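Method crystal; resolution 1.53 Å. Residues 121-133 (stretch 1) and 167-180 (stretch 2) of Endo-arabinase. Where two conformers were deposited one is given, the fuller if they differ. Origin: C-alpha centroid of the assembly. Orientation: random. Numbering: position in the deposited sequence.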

ATOM      1  N   PRO A 121     -10.594 -13.840   7.360  1.00 12.66           N
ATOM      2  CA  PRO A 121     -11.172 -13.181   6.181  1.00 12.60           C
ATOM      3  C   PRO A 121     -12.482 -12.461   6.497  1.00 12.42           C
ATOM      4  O   PRO A 121     -13.384 -13.043   7.109  1.00 15.27           O
ATOM      5  CB  PRO A 121     -11.423 -14.347   5.222  1.00 13.43           C
ATOM      6  CG  PRO A 121     -10.454 -15.399   5.646  1.00 15.64           C
ATOM      7  CD  PRO A 121     -10.351 -15.275   7.137  1.00 14.58           C
ATOM      8  N   LEU A 122     -12.576 -11.202   6.083  1.00 13.01           N
ATOM      9  CA  LEU A 122     -13.805 -10.442   6.279  1.00 12.08           C
ATOM     10  C   LEU A 122     -14.888 -11.048   5.400  1.00 12.02           C
ATOM     11  O   LEU A 122     -16.004 -11.315   5.862  1.00 14.72           O
ATOM     12  CB  LEU A 122     -13.565  -8.964   5.971  1.00 14.32           C
ATOM     13  CG  LEU A 122     -14.763  -8.047   6.186  1.00 11.54           C
ATOM     14  CD1 LEU A 122     -15.232  -8.084   7.645  1.00 13.50           C
ATOM     15  CD2 LEU A 122     -14.409  -6.629   5.730  1.00 12.27           C
ATOM     16  N   VAL A 123     -14.541 -11.265   4.129  1.00 11.18           N
ATOM     17  CA  VAL A 123     -15.265 -12.148   3.219  1.00 13.15           C
ATOM     18  C   VAL A 123     -14.203 -12.986   2.504  1.00 13.48           C
ATOM     19  O   VAL A 123     -13.050 -12.543   2.368  1.00 12.90           O
ATOM     20  CB  VAL A 123     -16.118 -11.381   2.177  1.00 15.39           C
ATOM     21  CG1 VAL A 123     -17.178 -10.523   2.867  1.00 14.49           C
ATOM     22  CG2 VAL A 123     -15.248 -10.529   1.277  1.00 14.98           C
ATOM     23  N   ASN A 124     -14.577 -14.187   2.068  1.00 15.33           N
ATOM     24  CA  ASN A 124     -13.603 -15.099   1.463  1.00 15.12           C
ATOM     25  C   ASN A 124     -13.467 -14.922  -0.051  1.00 12.76           C
ATOM     26  O   ASN A 124     -13.647 -15.863  -0.838  1.00 16.60           O
ATOM     27  CB  ASN A 124     -13.924 -16.547   1.804  1.00 13.50           C
ATOM     28  CG  ASN A 124     -12.773 -17.487   1.468  1.00 17.34           C
ATOM     29  OD1 ASN A 124     -11.617 -17.060   1.392  1.00 15.69           O
ATOM     30  ND2 ASN A 124     -13.086 -18.762   1.260  1.00 21.82           N
ATOM     31  N   LYS A 125     -13.150 -13.692  -0.444  1.00 11.89           N
ATOM     32  CA  LYS A 125     -12.912 -13.353  -1.842  1.00 11.00           C
ATOM     33  C   LYS A 125     -12.306 -11.963  -1.912  1.00 12.59           C
ATOM     34  O   LYS A 125     -12.389 -11.188  -0.954  1.00 12.76           O
ATOM     35  CB  LYS A 125     -14.202 -13.397  -2.662  1.00 14.97           C
ATOM     36  CG  LYS A 125     -15.265 -12.413  -2.245  1.00 17.63           C
ATOM     37  CD  LYS A 125     -16.465 -12.545  -3.182  1.00 26.45           C
ATOM     38  CE  LYS A 125     -17.695 -11.835  -2.635  1.00 34.89           C
ATOM     39  NZ  LYS A 125     -18.940 -12.194  -3.384  1.00 36.96           N
ATOM     40  N   ALA A 126     -11.696 -11.646  -3.050  1.00 13.56           N
ATOM     41  CA  ALA A 126     -11.092 -10.341  -3.259  1.00 10.70           C
ATOM     42  C   ALA A 126     -12.148  -9.239  -3.232  1.00 10.42           C
ATOM     43  O   ALA A 126     -13.287  -9.455  -3.641  1.00 13.55           O
ATOM     44  CB  ALA A 126     -10.359 -10.312  -4.589  1.00 13.71           C
ATOM     45  N   ILE A 127     -11.747  -8.063  -2.764  1.00 11.00           N
ATOM     46  CA  ILE A 127     -12.588  -6.870  -2.825  1.00 10.77           C
ATOM     47  C   ILE A 127     -12.425  -6.166  -4.182  1.00 11.92           C
ATOM     48  O   ILE A 127     -13.303  -5.426  -4.628  1.00 13.17           O
ATOM     49  CB  ILE A 127     -12.250  -5.919  -1.649  1.00  9.55           C
ATOM     50  CG1 ILE A 127     -13.309  -4.824  -1.516  1.00  9.67           C
ATOM     51  CG2 ILE A 127     -10.846  -5.327  -1.802  1.00 12.43           C
ATOM     52  CD1 ILE A 127     -14.711  -5.352  -1.269  1.00 11.15           C
ATOM     53  N   THR A 128     -11.307  -6.432  -4.852  1.00 12.82           N
ATOM     54  CA  THR A 128     -11.080  -5.939  -6.213  1.00 10.54           C
ATOM     55  C   THR A 128     -11.904  -6.777  -7.207  1.00 15.39           C
ATOM     56  O   THR A 128     -12.380  -7.859  -6.853  1.00 14.76           O
ATOM     57  CB  THR A 128      -9.571  -5.975  -6.535  1.00 11.96           C
ATOM     58  OG1 THR A 128      -9.055  -7.282  -6.242  1.00 11.31           O
ATOM     59  CG2 THR A 128      -8.821  -4.938  -5.698  1.00 11.57           C
ATOM     60  N   PRO A 129     -12.109  -6.278  -8.443  1.00 13.92           N
ATOM     61  CA  PRO A 129     -13.000  -7.008  -9.358  1.00 11.94           C
ATOM     62  C   PRO A 129     -12.493  -8.399  -9.736  1.00 12.56           C
ATOM     63  O   PRO A 129     -11.328  -8.550 -10.098  1.00 16.38           O
ATOM     64  CB  PRO A 129     -13.037  -6.109 -10.602  1.00 15.07           C
ATOM     65  CG  PRO A 129     -12.772  -4.738 -10.066  1.00 14.24           C
ATOM     66  CD  PRO A 129     -11.744  -4.953  -8.982  1.00 14.75           C
ATOM     67  N   SER A 130     -13.379  -9.393  -9.705  1.00 19.10           N
ATOM     68  CA  SER A 130     -12.977 -10.774  -9.978  1.00 22.84           C
ATOM     69  C   SER A 130     -12.497 -11.010 -11.413  1.00 18.31           C
ATOM     70  O   SER A 130     -11.752 -11.959 -11.679  1.00 22.00           O
ATOM     71  CB  SER A 130     -14.111 -11.743  -9.637  1.00 25.17           C
ATOM     72  OG  SER A 130     -15.240 -11.512 -10.463  1.00 28.63           O
ATOM     73  N   GLY A 131     -12.923 -10.159 -12.340  1.00 17.73           N
ATOM     74  CA  GLY A 131     -12.527 -10.321 -13.728  1.00 20.50           C
ATOM     75  C   GLY A 131     -11.212  -9.644 -14.081  1.00 16.46           C
ATOM     76  O   GLY A 131     -10.781  -9.702 -15.241  1.00 20.00           O
ATOM     77  N   TRP A 132     -10.576  -9.018 -13.094  1.00 17.13           N
ATOM     78  CA  TRP A 132      -9.371  -8.228 -13.330  1.00 13.96           C
ATOM     79  C   TRP A 132      -8.221  -8.681 -12.452  1.00 13.03           C
ATOM     80  O   TRP A 132      -8.419  -8.987 -11.279  1.00 14.00           O
ATOM     81  CB  TRP A 132      -9.620  -6.767 -12.960  1.00 17.32           C
ATOM     82  CG  TRP A 132     -10.505  -5.992 -13.865  1.00 17.56           C
ATOM     83  CD1 TRP A 132     -11.099  -6.420 -15.014  1.00 23.73           C
ATOM     84  CD2 TRP A 132     -10.885  -4.624 -13.696  1.00 15.07           C
ATOM     85  NE1 TRP A 132     -11.838  -5.397 -15.573  1.00 29.65           N
ATOM     86  CE2 TRP A 132     -11.721  -4.281 -14.778  1.00 23.29           C
ATOM     87  CE3 TRP A 132     -10.604  -3.654 -12.734  1.00 14.85           C
ATOM     88  CZ2 TRP A 132     -12.273  -3.007 -14.923  1.00 22.41           C
ATOM     89  CZ3 TRP A 132     -11.152  -2.391 -12.878  1.00 14.11           C
ATOM     90  CH2 TRP A 132     -11.977  -2.082 -13.954  1.00 15.96           C
HETATM   91  N   MSE A 133      -7.019  -8.729 -13.026  0.57 16.88           N
HETATM   92  CA  MSE A 133      -5.800  -8.922 -12.236  0.57 14.51           C
HETATM   93  C   MSE A 133      -5.487  -7.630 -11.498  0.57 14.02           C
HETATM   94  O   MSE A 133      -5.099  -6.629 -12.115  0.57 15.07           O
HETATM   95  CB  MSE A 133      -4.609  -9.277 -13.123  0.57 15.54           C
HETATM   96  CG  MSE A 133      -4.897 -10.318 -14.169  0.57 21.87           C
HETATM   97 SE   MSE A 133      -3.534 -11.692 -14.241  0.57 49.60          SE
HETATM   98  CE  MSE A 133      -4.084 -12.632 -12.621  0.57 14.50           C
ATOM     99  N   ARG A 167     -15.646   3.457  -3.937  1.00  9.80           N
ATOM    100  CA  ARG A 167     -16.132   3.518  -2.552  1.00 11.64           C
ATOM    101  C   ARG A 167     -16.312   2.121  -1.974  1.00 11.04           C
ATOM    102  O   ARG A 167     -16.699   1.180  -2.683  1.00 12.35           O
ATOM    103  CB  ARG A 167     -17.447   4.294  -2.432  1.00 10.72           C
ATOM    104  CG  ARG A 167     -17.300   5.815  -2.549  1.00 12.56           C
ATOM    105  CD  ARG A 167     -18.583   6.505  -2.075  1.00 15.12           C
ATOM    106  NE  ARG A 167     -18.505   7.968  -2.145  1.00 16.69           N
ATOM    107  CZ  ARG A 167     -17.872   8.722  -1.247  1.00 17.53           C
ATOM    108  NH1 ARG A 167     -17.259   8.141  -0.216  1.00 15.55           N
ATOM    109  NH2 ARG A 167     -17.840  10.046  -1.383  1.00 16.40           N
ATOM    110  N   LEU A 168     -16.023   1.991  -0.684  1.00 10.16           N
ATOM    111  CA  LEU A 168     -16.319   0.775   0.056  1.00 10.94           C
ATOM    112  C   LEU A 168     -17.560   0.987   0.916  1.00 10.92           C
ATOM    113  O   LEU A 168     -17.837   2.104   1.370  1.00 12.16           O
ATOM    114  CB  LEU A 168     -15.146   0.408   0.962  1.00 12.60           C
ATOM    115  CG  LEU A 168     -13.897  -0.124   0.269  1.00 10.15           C
ATOM    116  CD1 LEU A 168     -12.691  -0.073   1.200  1.00 12.35           C
ATOM    117  CD2 LEU A 168     -14.146  -1.545  -0.181  1.00 13.55           C
ATOM    118  N   ALA A 169     -18.305  -0.091   1.151  1.00  9.98           N
ATOM    119  CA  ALA A 169     -19.398  -0.063   2.120  1.00 10.46           C
ATOM    120  C   ALA A 169     -18.816   0.262   3.489  1.00 10.31           C
ATOM    121  O   ALA A 169     -17.633   0.022   3.734  1.00 11.27           O
ATOM    122  CB  ALA A 169     -20.098  -1.404   2.168  1.00 11.84           C
ATOM    123  N   LYS A 170     -19.648   0.784   4.391  1.00 12.36           N
ATOM    124  CA  LYS A 170     -19.171   1.154   5.723  1.00 10.85           C
ATOM    125  C   LYS A 170     -18.511   0.000   6.480  1.00 13.14           C
ATOM    126  O   LYS A 170     -17.599   0.225   7.272  1.00 15.78           O
ATOM    127  CB  LYS A 170     -20.308   1.756   6.557  1.00 16.41           C
ATOM    128  N   ASP A 171     -18.962  -1.231   6.245  1.00 11.46           N
ATOM    129  CA  ASP A 171     -18.384  -2.391   6.930  1.00 11.07           C
ATOM    130  C   ASP A 171     -17.182  -2.998   6.183  1.00 11.51           C
ATOM    131  O   ASP A 171     -16.596  -3.987   6.644  1.00 12.34           O
ATOM    132  CB  ASP A 171     -19.455  -3.460   7.247  1.00 12.42           C
ATOM    133  CG  ASP A 171     -20.082  -4.089   6.001  1.00 14.29           C
ATOM    134  OD1 ASP A 171     -19.636  -3.817   4.865  1.00 13.48           O
ATOM    135  OD2 ASP A 171     -21.039  -4.886   6.173  1.00 13.12           O
ATOM    136  N   LEU A 172     -16.824  -2.386   5.050  1.00 10.29           N
ATOM    137  CA  LEU A 172     -15.671  -2.789   4.220  1.00 11.65           C
ATOM    138  C   LEU A 172     -15.846  -4.151   3.565  1.00 12.30           C
ATOM    139  O   LEU A 172     -14.904  -4.679   2.968  1.00 11.28           O
ATOM    140  CB  LEU A 172     -14.346  -2.762   5.008  1.00 11.97           C
ATOM    141  CG  LEU A 172     -14.030  -1.503   5.816  1.00 11.93           C
ATOM    142  CD1 LEU A 172     -12.623  -1.562   6.424  1.00 12.77           C
ATOM    143  CD2 LEU A 172     -14.193  -0.257   4.954  1.00 12.64           C
ATOM    144  N   LYS A 173     -17.045  -4.725   3.643  1.00 10.83           N
ATOM    145  CA  LYS A 173     -17.235  -6.067   3.081  1.00 11.47           C
ATOM    146  C   LYS A 173     -17.401  -6.070   1.568  1.00 12.58           C
ATOM    147  O   LYS A 173     -17.051  -7.051   0.896  1.00 14.13           O
ATOM    148  CB  LYS A 173     -18.447  -6.760   3.706  1.00 12.25           C
ATOM    149  CG  LYS A 173     -18.251  -7.206   5.144  1.00 12.58           C
ATOM    150  CD  LYS A 173     -19.426  -8.069   5.597  1.00 13.50           C
ATOM    151  CE  LYS A 173     -19.231  -8.601   7.010  1.00 15.34           C
ATOM    152  NZ  LYS A 173     -20.227  -9.678   7.333  1.00 18.24           N
ATOM    153  N   THR A 174     -17.967  -4.986   1.044  1.00 11.15           N
ATOM    154  CA  THR A 174     -18.318  -4.888  -0.367  1.00 12.81           C
ATOM    155  C   THR A 174     -17.968  -3.496  -0.859  1.00 12.40           C
ATOM    156  O   THR A 174     -17.655  -2.602  -0.061  1.00 12.12           O
ATOM    157  CB  THR A 174     -19.825  -5.106  -0.605  1.00 16.68           C
ATOM    158  OG1 THR A 174     -20.573  -4.094   0.092  1.00 13.62           O
ATOM    159  CG2 THR A 174     -20.252  -6.476  -0.133  1.00 15.36           C
ATOM    160  N   THR A 175     -18.026  -3.321  -2.176  1.00 12.67           N
ATOM    161  CA  THR A 175     -17.820  -2.023  -2.791  1.00 12.73           C
ATOM    162  C   THR A 175     -19.153  -1.401  -3.169  1.00 15.20           C
ATOM    163  O   THR A 175     -20.185  -2.079  -3.195  1.00 17.47           O
ATOM    164  CB  THR A 175     -16.958  -2.140  -4.055  1.00 14.28           C
ATOM    165  OG1 THR A 175     -17.514  -3.144  -4.909  1.00 17.19           O
ATOM    166  CG2 THR A 175     -15.527  -2.507  -3.693  1.00 17.35           C
ATOM    167  N   GLU A 176     -19.112  -0.108  -3.474  1.00 13.67           N
ATOM    168  CA  GLU A 176     -20.269   0.614  -3.983  1.00 15.85           C
ATOM    169  C   GLU A 176     -19.935   1.135  -5.365  1.00 18.07           C
ATOM    170  O   GLU A 176     -18.837   1.627  -5.594  1.00 22.60           O
ATOM    171  CB  GLU A 176     -20.582   1.802  -3.076  1.00 20.12           C
ATOM    172  CG  GLU A 176     -20.881   1.440  -1.644  1.00 22.28           C
ATOM    173  CD  GLU A 176     -21.264   2.657  -0.826  1.00 38.50           C
ATOM    174  OE1 GLU A 176     -21.136   3.784  -1.349  1.00 46.16           O
ATOM    175  OE2 GLU A 176     -21.702   2.484   0.331  1.00 44.71           O
ATOM    176  N   GLY A 177     -20.878   1.037  -6.295  1.00 18.00           N
ATOM    177  CA  GLY A 177     -20.650   1.535  -7.639  1.00 20.12           C
ATOM    178  C   GLY A 177     -19.573   0.766  -8.387  1.00 24.10           C
ATOM    179  O   GLY A 177     -19.165  -0.321  -7.973  1.00 30.35           O
ATOM    180  N   ASP A 178     -19.118   1.330  -9.499  1.00 18.06           N
ATOM    181  CA  ASP A 178     -18.087   0.699 -10.305  1.00 17.89           C
ATOM    182  C   ASP A 178     -16.736   1.315  -9.993  1.00 16.09           C
ATOM    183  O   ASP A 178     -16.662   2.451  -9.529  1.00 16.97           O
ATOM    184  CB  ASP A 178     -18.391   0.876 -11.793  1.00 17.56           C
ATOM    185  CG  ASP A 178     -19.618   0.106 -12.238  1.00 27.83           C
ATOM    186  OD1 ASP A 178     -20.022  -0.843 -11.537  1.00 28.67           O
ATOM    187  OD2 ASP A 178     -20.173   0.453 -13.296  1.00 38.56           O
ATOM    188  N   PRO A 179     -15.653   0.564 -10.233  1.00 12.36           N
ATOM    189  CA  PRO A 179     -14.324   1.166 -10.068  1.00 12.08           C
ATOM    190  C   PRO A 179     -14.158   2.339 -11.034  1.00 12.31           C
ATOM    191  O   PRO A 179     -14.711   2.304 -12.140  1.00 14.23           O
ATOM    192  CB  PRO A 179     -13.367   0.036 -10.470  1.00 15.58           C
ATOM    193  CG  PRO A 179     -14.171  -1.219 -10.402  1.00 16.72           C
ATOM    194  CD  PRO A 179     -15.595  -0.842 -10.674  1.00 14.79           C
ATOM    195  N   TYR A 180     -13.433   3.369 -10.605  1.00 12.29           N
ATOM    196  CA  TYR A 180     -13.224   4.548 -11.429  1.00 11.94           C
ATOM    197  C   TYR A 180     -11.739   4.692 -11.756  1.00 11.50           C
ATOM    198  O   TYR A 180     -10.908   4.736 -10.862  1.00 10.90           O
ATOM    199  CB  TYR A 180     -13.766   5.801 -10.721  1.00 10.59           C
ATOM    200  CG  TYR A 180     -13.935   6.967 -11.659  1.00 12.07           C
ATOM    201  CD1 TYR A 180     -12.862   7.793 -11.968  1.00 13.29           C
ATOM    202  CD2 TYR A 180     -15.156   7.220 -12.266  1.00 13.31           C
ATOM    203  CE1 TYR A 180     -13.007   8.848 -12.841  1.00 14.32           C
ATOM    204  CE2 TYR A 180     -15.312   8.275 -13.146  1.00 14.73           C
ATOM    205  CZ  TYR A 180     -14.230   9.082 -13.429  1.00 15.74           C
ATOM    206  OH  TYR A 180     -14.380  10.128 -14.302  1.00 17.81           O
TER
HETATM  207  O   HOH W   1     -19.407 -11.661   5.948  1.00 27.23           O

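Packing of residues 121-133 against 167-180 of the endo-arabinase. No direct hydrogen bond crosses between the stretches; van der Waals contact between mostly apolar groups, burying 446 Å² summed over both sides, joins them. Pro-121 lies out of reach, and the contact opens at Leu-122, whose CA-to-CB bond points toward stretch 2. Its t,p rotamer lays CD2 against the turn that runs from Ala-169 to Leu-172: CD2 is 3.4 Å from Leu-172 O and 3.9 Å from Leu-172 CB, while Leu-122 CG sits 3.7 Å from Lys-173 CG. The long methylene chain of Lys-173 thus serves as an apolar surface, and its extended m,t,t,t conformation carries the ammonium group beyond the leucine. There Lys-173 NZ donates to a water at 2.6 Å from the water oxygen, and the same water donates weakly to Leu-122 O, 3.4 Å from its oxygen, making a polar bridge at the margin. The turn facing Leu-122 is braced from within by Leu-172 N to Ala-169 O (2.9 Å) and by Lys-173 N to Asp-171 OD1 (3.0 Å).

Val-123 also points toward stretch 2, with CG2 3.9 Å from Lys-173 O and CG1 4.1 Å from Lys-173 CB; its short branched side chain fills the space beside the lysine backbone. Asn-124, Lys-125 and Ala-126 make no contact.

Ile-127 gives up the most surface of any residue in stretch 1. Its CA-to-CB bond runs sideways, but the t,p rotamer brings the end of the side chain nearer. CG1 packs 3.6 Å from Leu-168 CD2, and CD1 reaches 3.6 Å from Lys-173 O, 3.7 Å from Thr-174 CA and 3.8 Å from Thr-175 CG2. An aliphatic side chain without polar groups suits this place, where its CG1-CD1 arm meets backbone as well as methyl groups. Thr-175 presents its methyl here, so a polar residue contributes an apolar contact; Thr-174, by contrast, points its CA-to-CB bond away and offers its main chain. Thr-128 likewise points away.

The last contacts converge on Pro-179. Pro-129 meets it ring to ring, CG to CG at 3.8 Å, two compact apolar rings without polar side-chain groups to satisfy. Pro-129 also begins a type I turn, closed by Trp-132 N to Pro-129 O (3.1 Å), that passes through Ser-130 and Gly-131, neither in contact, and returns Trp-132 toward stretch 2. The indole approaches Pro-179 obliquely, with Trp-132 CZ3 4.1 Å from Pro-179 CB. Selenomethionine Met-133 lies out of reach.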